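Local coordinates for endopolygalacturonase (PDB 1K5C), which probably hydrolyses the internal alpha-1,4-galacturonosyl linkages of polygalacturonate, a cell-wall pectin polymer, as a family 28 glycoside hydrolase, at residues Phe155-Ala159 with Asn160-Ile164; Asn216-Thr219 with Arg220-Tyr223; Ile322-Lys326 with Ala327-Gly331. All blocks are in the same frame, centred on the assembly; numbering follows the deposited sequence.

Contact 1: residues Phe155-Ala159 with Asn160-Ile164. With NAG (2-acetamido-2-deoxy-beta-D-glucopyranose), chain C.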
loop_
_atom_site.group_PDB
_atom_site.type_symbol
_atom_site.label_atom_id
_atom_site.label_comp_id
_atom_site.label_asym_id
_atom_site.label_seq_id
_atom_site.Cartn_x
_atom_site.Cartn_y
_atom_site.Cartn_z
ATOM N N PHE A 155 1.090 1.755 2.098
ATOM C CA PHE A 155 -0.268 1.445 2.566
ATOM C C PHE A 155 -0.508 -0.050 2.371
ATOM O O PHE A 155 -0.366 -0.547 1.248
ATOM C CB PHE A 155 -1.338 2.191 1.727
ATOM C CG PHE A 155 -1.158 3.691 1.739
ATOM C CD1 PHE A 155 -1.746 4.481 2.750
ATOM C CD2 PHE A 155 -0.397 4.333 0.750
ATOM C CE1 PHE A 155 -1.556 5.856 2.742
ATOM C CE2 PHE A 155 -0.225 5.695 0.755
ATOM C CZ PHE A 155 -0.768 6.478 1.754
ATOM N N ASP A 156 -0.881 -0.737 3.451
ATOM C CA ASP A 156 -1.335 -2.142 3.397
ATOM C C ASP A 156 -2.821 -2.145 3.681
ATOM O O ASP A 156 -3.244 -1.696 4.750
ATOM C CB ASP A 156 -0.584 -2.984 4.433
ATOM C CG ASP A 156 0.893 -3.138 4.138
ATOM O OD1 ASP A 156 1.176 -3.400 2.896
ATOM O OD2 ASP A 156 1.749 -3.057 4.997
ATOM N N VAL A 157 -3.613 -2.608 2.709
ATOM C CA VAL A 157 -5.064 -2.507 2.805
ATOM C C VAL A 157 -5.709 -3.867 2.879
ATOM O O VAL A 157 -5.571 -4.679 1.964
ATOM C CB VAL A 157 -5.631 -1.718 1.589
ATOM C CG1 VAL A 157 -7.149 -1.575 1.718
ATOM C CG2 VAL A 157 -4.949 -0.344 1.471
ATOM N N SER A 158 -6.461 -4.088 3.964
ATOM C CA SER A 158 -7.371 -5.252 4.143
ATOM C C SER A 158 -8.700 -4.664 4.605
ATOM O O SER A 158 -8.917 -4.506 5.813
ATOM C CB SER A 158 -6.810 -6.287 5.090
ATOM O OG SER A 158 -5.659 -6.939 4.535
ATOM N N ALA A 159 -9.526 -4.286 3.651
ATOM C CA ALA A 159 -10.688 -3.440 3.996
ATOM C C ALA A 159 -11.548 -3.298 2.753
ATOM O O ALA A 159 -11.089 -3.370 1.625
ATOM C CB ALA A 159 -10.187 -2.034 4.379
ATOM N N ASN A 160 -12.845 -3.008 3.016
ATOM C CA ASN A 160 -13.767 -2.613 1.953
ATOM C C ASN A 160 -13.890 -1.102 1.867
ATOM O O ASN A 160 -13.756 -0.388 2.872
ATOM C CB ASN A 160 -15.158 -3.220 2.224
ATOM C CG ASN A 160 -15.100 -4.734 2.350
ATOM O OD1 ASN A 160 -14.483 -5.413 1.548
ATOM N ND2 ASN A 160 -15.807 -5.235 3.330
ATOM N N ASN A 161 -14.268 -0.602 0.679
ATOM C CA ASN A 161 -14.750 0.771 0.582
ATOM C C ASN A 161 -13.712 1.811 0.988
ATOM O O ASN A 161 -13.963 2.711 1.776
ATOM C CB ASN A 161 -16.037 0.949 1.446
ATOM C CG ASN A 161 -17.069 -0.098 1.104
ATOM O OD1 ASN A 161 -17.355 -0.399 -0.061
ATOM N ND2 ASN A 161 -17.671 -0.634 2.183
ATOM N N VAL A 162 -12.522 1.677 0.385
ATOM C CA VAL A 162 -11.382 2.563 0.655
ATOM C C VAL A 162 -11.003 3.352 -0.584
ATOM O O VAL A 162 -10.956 2.788 -1.697
ATOM C CB VAL A 162 -10.184 1.684 1.111
ATOM C CG1 VAL A 162 -8.879 2.504 1.123
ATOM C CG2 VAL A 162 -10.456 1.091 2.471
ATOM N N THR A 163 -10.678 4.637 -0.389
ATOM C CA THR A 163 -10.078 5.447 -1.416
ATOM C C THR A 163 -8.783 6.043 -0.863
ATOM O O THR A 163 -8.823 6.634 0.225
ATOM C CB THR A 163 -11.027 6.589 -1.860
ATOM O OG1 THR A 163 -12.173 5.936 -2.400
ATOM C CG2 THR A 163 -10.359 7.523 -2.892
ATOM N N ILE A 164 -7.677 5.896 -1.594
ATOM C CA ILE A 164 -6.408 6.494 -1.252
ATOM C C ILE A 164 -6.016 7.354 -2.450
ATOM O O ILE A 164 -5.871 6.805 -3.571
ATOM C CB ILE A 164 -5.344 5.407 -0.940
ATOM C CG1 ILE A 164 -5.781 4.645 0.332
ATOM C CG2 ILE A 164 -3.956 6.023 -0.822
ATOM C CD1 ILE A 164 -5.021 3.353 0.568
HETATM C C1 NAG C . -18.768 -1.551 2.292
HETATM C C2 NAG C . -20.026 -0.960 1.507
HETATM C C3 NAG C . -21.160 -2.041 1.667
HETATM C C4 NAG C . -20.733 -3.388 1.107
HETATM C C5 NAG C . -19.431 -3.821 1.913
HETATM C C6 NAG C . -18.904 -5.027 1.149
HETATM C C7 NAG C . -20.275 1.457 1.833
HETATM C C8 NAG C . -20.718 2.540 2.679
HETATM N N2 NAG C . -20.465 0.208 2.258
HETATM O O3 NAG C . -22.354 -1.564 0.997
HETATM O O4 NAG C . -21.663 -4.460 1.431
HETATM O O5 NAG C . -18.459 -2.761 1.569
HETATM O O6 NAG C . -18.199 -4.377 0.103
HETATM O O7 NAG C . -19.779 1.637 0.778
#

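Contact 2: residues Asn216-Thr219 with Arg220-Tyr223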
loop_
_atom_site.group_PDB
_atom_site.type_symbol
_atom_site.label_atom_id
_atom_site.label_comp_id
_atom_site.label_asym_id
_atom_site.label_seq_id
_atom_site.Cartn_x
_atom_site.Cartn_y
_atom_site.Cartn_z
ATOM N N ASN A 216 -2.067 7.297 -11.432
ATOM C CA ASN A 216 -0.878 7.322 -10.592
ATOM C C ASN A 216 0.393 7.451 -11.404
ATOM O O ASN A 216 0.468 7.081 -12.571
ATOM C CB ASN A 216 -0.822 5.982 -9.773
ATOM C CG ASN A 216 -2.086 5.778 -8.995
ATOM O OD1 ASN A 216 -2.938 4.875 -9.421
ATOM N ND2 ASN A 216 -2.308 6.468 -7.961
ATOM N N THR A 217 1.431 7.961 -10.721
ATOM C CA THR A 217 2.767 8.003 -11.289
ATOM C C THR A 217 3.691 7.128 -10.455
ATOM O O THR A 217 3.676 7.213 -9.203
ATOM C CB THR A 217 3.282 9.468 -11.292
ATOM O OG1 THR A 217 2.445 10.265 -12.117
ATOM C CG2 THR A 217 4.682 9.616 -11.828
ATOM N N VAL A 218 4.461 6.264 -11.113
ATOM C CA VAL A 218 5.410 5.395 -10.462
ATOM C C VAL A 218 6.765 5.641 -11.120
ATOM O O VAL A 218 6.849 5.564 -12.373
ATOM C CB VAL A 218 5.019 3.919 -10.598
ATOM C CG1 VAL A 218 6.061 3.008 -9.940
ATOM C CG2 VAL A 218 3.605 3.656 -10.039
ATOM N N THR A 219 7.799 5.912 -10.329
ATOM C CA THR A 219 9.153 6.114 -10.867
ATOM C C THR A 219 10.146 5.332 -10.021
ATOM O O THR A 219 9.906 5.013 -8.844
ATOM C CB THR A 219 9.509 7.613 -10.866
ATOM O OG1 THR A 219 9.389 8.121 -9.521
ATOM C CG2 THR A 219 8.632 8.413 -11.818
ATOM N N ARG A 220 11.312 5.059 -10.635
ATOM C CA ARG A 220 12.472 4.519 -9.912
ATOM C C ARG A 220 12.055 3.393 -8.933
ATOM O O ARG A 220 12.293 3.468 -7.739
ATOM C CB ARG A 220 13.218 5.664 -9.228
ATOM C CG ARG A 220 14.655 5.325 -8.876
ATOM C CD ARG A 220 15.378 6.484 -8.193
ATOM N NE ARG A 220 14.802 6.774 -6.916
ATOM C CZ ARG A 220 15.102 6.121 -5.772
ATOM N NH1 ARG A 220 16.008 5.128 -5.689
ATOM N NH2 ARG A 220 14.493 6.467 -4.690
ATOM N N SER A 221 11.432 2.376 -9.517
ATOM C CA SER A 221 10.833 1.276 -8.731
ATOM C C SER A 221 11.212 -0.032 -9.329
ATOM O O SER A 221 11.574 -0.157 -10.503
ATOM C CB SER A 221 9.298 1.435 -8.654
ATOM O OG SER A 221 8.939 2.627 -7.918
ATOM N N MET A 222 11.035 -1.121 -8.534
ATOM C CA MET A 222 11.432 -2.445 -9.000
ATOM C C MET A 222 10.386 -3.045 -9.945
ATOM O O MET A 222 10.744 -3.852 -10.830
ATOM C CB MET A 222 11.656 -3.353 -7.798
ATOM C CG MET A 222 12.171 -4.720 -8.054
ATOM S SD MET A 222 12.707 -5.525 -6.530
ATOM C CE MET A 222 13.590 -4.196 -5.898
ATOM N N TYR A 223 9.116 -2.678 -9.728
ATOM C CA TYR A 223 8.021 -3.153 -10.566
ATOM C C TYR A 223 7.107 -1.962 -10.804
ATOM O O TYR A 223 7.079 -1.032 -10.001
ATOM C CB TYR A 223 7.157 -4.252 -9.883
ATOM C CG TYR A 223 7.970 -5.367 -9.241
ATOM C CD1 TYR A 223 8.225 -6.561 -9.865
ATOM C CD2 TYR A 223 8.466 -5.225 -7.961
ATOM C CE1 TYR A 223 8.983 -7.567 -9.215
ATOM C CE2 TYR A 223 9.217 -6.180 -7.316
ATOM C CZ TYR A 223 9.475 -7.356 -7.975
ATOM O OH TYR A 223 10.181 -8.357 -7.338
#

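Contact 3: residues Ile322-Lys326 with Ala327-Gly331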
loop_
_atom_site.group_PDB
_atom_site.type_symbol
_atom_site.label_atom_id
_atom_site.label_comp_id
_atom_site.label_asym_id
_atom_site.label_seq_id
_atom_site.Cartn_x
_atom_site.Cartn_y
_atom_site.Cartn_z
ATOM N N ILE A 322 3.855 -14.902 -21.469
ATOM C CA ILE A 322 2.423 -14.862 -21.163
ATOM C C ILE A 322 1.886 -16.275 -21.086
ATOM O O ILE A 322 1.854 -17.006 -22.096
ATOM C CB ILE A 322 1.625 -14.095 -22.231
ATOM C CG1 ILE A 322 2.115 -12.656 -22.454
ATOM C CG2 ILE A 322 0.107 -14.148 -21.899
ATOM C CD1 ILE A 322 1.905 -11.818 -21.233
ATOM N N LYS A 323 1.419 -16.648 -19.904
ATOM C CA LYS A 323 0.760 -17.929 -19.617
ATOM C C LYS A 323 -0.507 -17.494 -18.900
ATOM O O LYS A 323 -0.520 -17.307 -17.670
ATOM C CB LYS A 323 1.667 -18.828 -18.781
ATOM C CG LYS A 323 2.870 -19.269 -19.593
ATOM C CD LYS A 323 3.658 -20.311 -18.799
ATOM C CE LYS A 323 5.002 -20.620 -19.475
ATOM N NZ LYS A 323 5.635 -21.729 -18.707
ATOM N N SER A 324 -1.582 -17.286 -19.659
ATOM C CA SER A 324 -2.798 -16.688 -19.092
ATOM C C SER A 324 -3.895 -17.655 -18.778
ATOM O O SER A 324 -5.002 -17.237 -18.408
ATOM C CB SER A 324 -3.345 -15.568 -19.998
ATOM O OG SER A 324 -3.815 -16.065 -21.209
ATOM N N ASP A 325 -3.644 -18.962 -18.896
ATOM C CA ASP A 325 -4.649 -19.967 -18.551
ATOM C C ASP A 325 -5.908 -19.739 -19.370
ATOM O O ASP A 325 -5.837 -19.669 -20.600
ATOM C CB ASP A 325 -4.819 -20.094 -17.050
ATOM C CG ASP A 325 -5.768 -21.211 -16.657
ATOM O OD1 ASP A 325 -5.507 -22.354 -17.078
ATOM O OD2 ASP A 325 -6.758 -20.936 -15.942
ATOM N N LYS A 326 -7.068 -19.623 -18.742
ATOM C CA LYS A 326 -8.322 -19.468 -19.499
ATOM C C LYS A 326 -8.551 -18.032 -19.945
ATOM O O LYS A 326 -9.451 -17.778 -20.789
ATOM C CB LYS A 326 -9.518 -19.906 -18.623
ATOM C CG LYS A 326 -9.521 -21.414 -18.309
ATOM C CD LYS A 326 -10.552 -21.753 -17.268
ATOM C CE LYS A 326 -10.151 -21.486 -15.816
ATOM N NZ LYS A 326 -9.031 -22.395 -15.405
ATOM N N ALA A 327 -7.821 -17.071 -19.383
ATOM C CA ALA A 327 -8.043 -15.666 -19.731
ATOM C C ALA A 327 -7.507 -15.387 -21.126
ATOM O O ALA A 327 -6.499 -15.973 -21.575
ATOM C CB ALA A 327 -7.351 -14.747 -18.731
ATOM N N LYS A 328 -8.219 -14.483 -21.806
ATOM C CA LYS A 328 -7.781 -14.011 -23.141
ATOM C C LYS A 328 -7.344 -12.581 -23.004
ATOM O O LYS A 328 -8.176 -11.731 -22.619
ATOM C CB LYS A 328 -8.941 -14.120 -24.144
ATOM C CG LYS A 328 -9.379 -15.572 -24.404
ATOM C CD LYS A 328 -10.551 -15.574 -25.386
ATOM C CE LYS A 328 -11.934 -15.606 -24.763
ATOM N NZ LYS A 328 -12.920 -14.701 -25.470
ATOM N N ILE A 329 -6.052 -12.281 -23.257
ATOM C CA ILE A 329 -5.561 -10.906 -23.147
ATOM C C ILE A 329 -5.546 -10.265 -24.522
ATOM O O ILE A 329 -4.932 -10.804 -25.470
ATOM C CB ILE A 329 -4.156 -10.876 -22.490
ATOM C CG1 ILE A 329 -4.151 -11.590 -21.142
ATOM C CG2 ILE A 329 -3.695 -9.437 -22.435
ATOM C CD1 ILE A 329 -2.823 -11.704 -20.455
ATOM N N THR A 330 -6.243 -9.154 -24.699
ATOM C CA THR A 330 -6.326 -8.370 -25.951
ATOM C C THR A 330 -5.535 -7.084 -25.719
ATOM O O THR A 330 -5.879 -6.306 -24.837
ATOM C CB THR A 330 -7.805 -7.979 -26.227
ATOM O OG1 THR A 330 -8.580 -9.129 -26.455
ATOM C CG2 THR A 330 -7.938 -7.141 -27.482
ATOM N N GLY A 331 -4.406 -6.830 -26.371
ATOM C CA GLY A 331 -3.346 -5.791 -25.985
ATOM C C GLY A 331 -3.839 -4.638 -26.801
ATOM O O GLY A 331 -4.874 -4.825 -27.545
HETATM O O HOH W 1 -4.131 -14.427 -23.530
#

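Contact 1: residues Phe155-Ala159 with Asn160-Ile164
This is a corner of the right-handed parallel beta-helix, where strand 155-158 passes into strand 162-164 and Phe155 and Val157 face Val162 and Ile164 across the interior. The two strands run almost antiparallel, at 167°, but their axes stay 9.9 Å apart at closest approach. No hydrogen bond joins them; their side chains fill the space between.

Ile164 uses both branches: CG2 on the Phe155 ring, CD1 between Val157 and Phe155 CB. With CG1 beside the backbone N (chi1 -65°), CG2 stands anti to it and over the centre of the Phe155 ring, 4.0 Å from the centroid and 9° off the normal, a CH-pi contact on the face. The other branch is extended at chi2 and carries CD1 across to meet Val157 CG2 tip to tip at 3.8 Å; the same methyl lies 4.0 Å from Phe155 CB. Nearer the bend, Val162 CG2 packs against Ala159 CB at 3.7 Å. Leu133 of strand 130-139 adds to the packing round Phe155 and Ile164.

The polar residues lie at the bend. Asn161 has a left-handed backbone conformation and sends its side chain away from the packed interior, with ND2 bonded covalently to C1 of the N-acetylglucosamine (1.4 Å). Its OD1 is hydrogen-bonded to Asn183 ND2, which would restrict how the amide carrying the sugar turns. Asn160 flanks the sugar, its CB 3.4 Å from the ring oxygen O5, while its OD1 accepts from Asn182 N. Asn161 and Thr163 frame an Asn-Val-Thr glycosylation sequon. Short turns between strands whose apolar side chains fill the interior are characteristic of the parallel beta-helix.

Contact 2: residues Asn216-Thr219 with Arg220-Tyr223
Beyond Thr219 the backbone turns at Arg220, which is left-handed, and again at Met222, so that the strand ending at Thr219 and the one carrying Tyr223 lie on different faces of the beta-helix. The turn at Arg220 brings Ser221 back over the peptide it has just left. Its OG gives a hydrogen bond to Thr219 O at 2.7 Å, arriving 52° out of the carbonyl plane, well above it. The backbone N of Ser221 is also near Thr219 O, but poorly angled for a bond, and it is the hydroxyl that supplies the donor here.

Val218 CG1 lies alongside this hydroxyl, 3.5 Å from Ser221 OG. With CG1 anti to the backbone N (chi1 178°), that methyl is directed onto the inner side of the bend and also comes within 4.2 Å of Tyr223 O. Ile251 touches Ser221, and Ile248 and Ile197 touch Val218. The Arg220 side chain leads away from the corner, and its NH2 forms a salt bridge with Asp144. Tyr223 carries the chain toward the substrate-binding residues: its ring makes a cation-pi contact with Arg226 and lies close to His195.

A buried hydroxyl is thus satisfied by the carbonyl two residues back, a local bond that spans the corner and holds the serine side chain against the Thr219 carbonyl.

Contact 3: residues Ile322-Lys326 with Ala327-Gly331
Two hydrogen bonds tie Ser324 to Ala327: the hydroxyl OG donates to Ala327 O at 2.7 Å, and Ala327 N donates back to Ser324 O at 3.0 Å. In each, the donor sits 37° out of the acceptor's carbonyl plane. Ser324 OG reaches its partner from between the backbone N and the carbonyl carbon (chi1 67°). It also accepts from a water at 2.9 Å, and that water in turn accepts from Ile329 N. With an alanine here instead of the serine, Ala327 O would probably be left without its hydroxyl donor and the water without one of its two partners.

The backbone pair closes a type II' beta turn from Ser324 to Ala327, which joins strand 322-323, last in its parallel sheet, to strand 328-331 on another face of the beta-helix. On the outer side of the turn Lys326 curls back, bent at chi3 and chi4, to form a salt bridge with Asp325: NZ meets the syn lone pair of OD2 at 2.8 Å. Asp325 OD2 also accepts a hydrogen bond from Cys303 N.

Behind the turn the packing is apolar. Ile329 CD1 lies 3.9 Å from Ser324 CB and 4.1 Å from Ile322 CG2, the two isoleucines crossing at a slant. Val298 and Tyr334 touch both isoleucines, and Trp307 lies against Ala327 and Ile329.

How the contacts relate
The contacts follow one another along the chain, each a corner where the beta-helix changes face. Contacts 1 and 3 join the parallel sheet holding strands 155-158 and 322-323 to the strands that follow; contact 2 instead leads into that sheet, through strand 223-230. Contact 1 is the most central, contact 2 lies about 20 Å from it between centres, and contact 3 is near the C-terminal end, about 28 Å from contact 1 and 24 Å from contact 2. None touches another. The corners therefore turn the chain at separate levels of the solenoid, with contact 2 alone beside substrate-binding residues and contact 1 bearing a glycan.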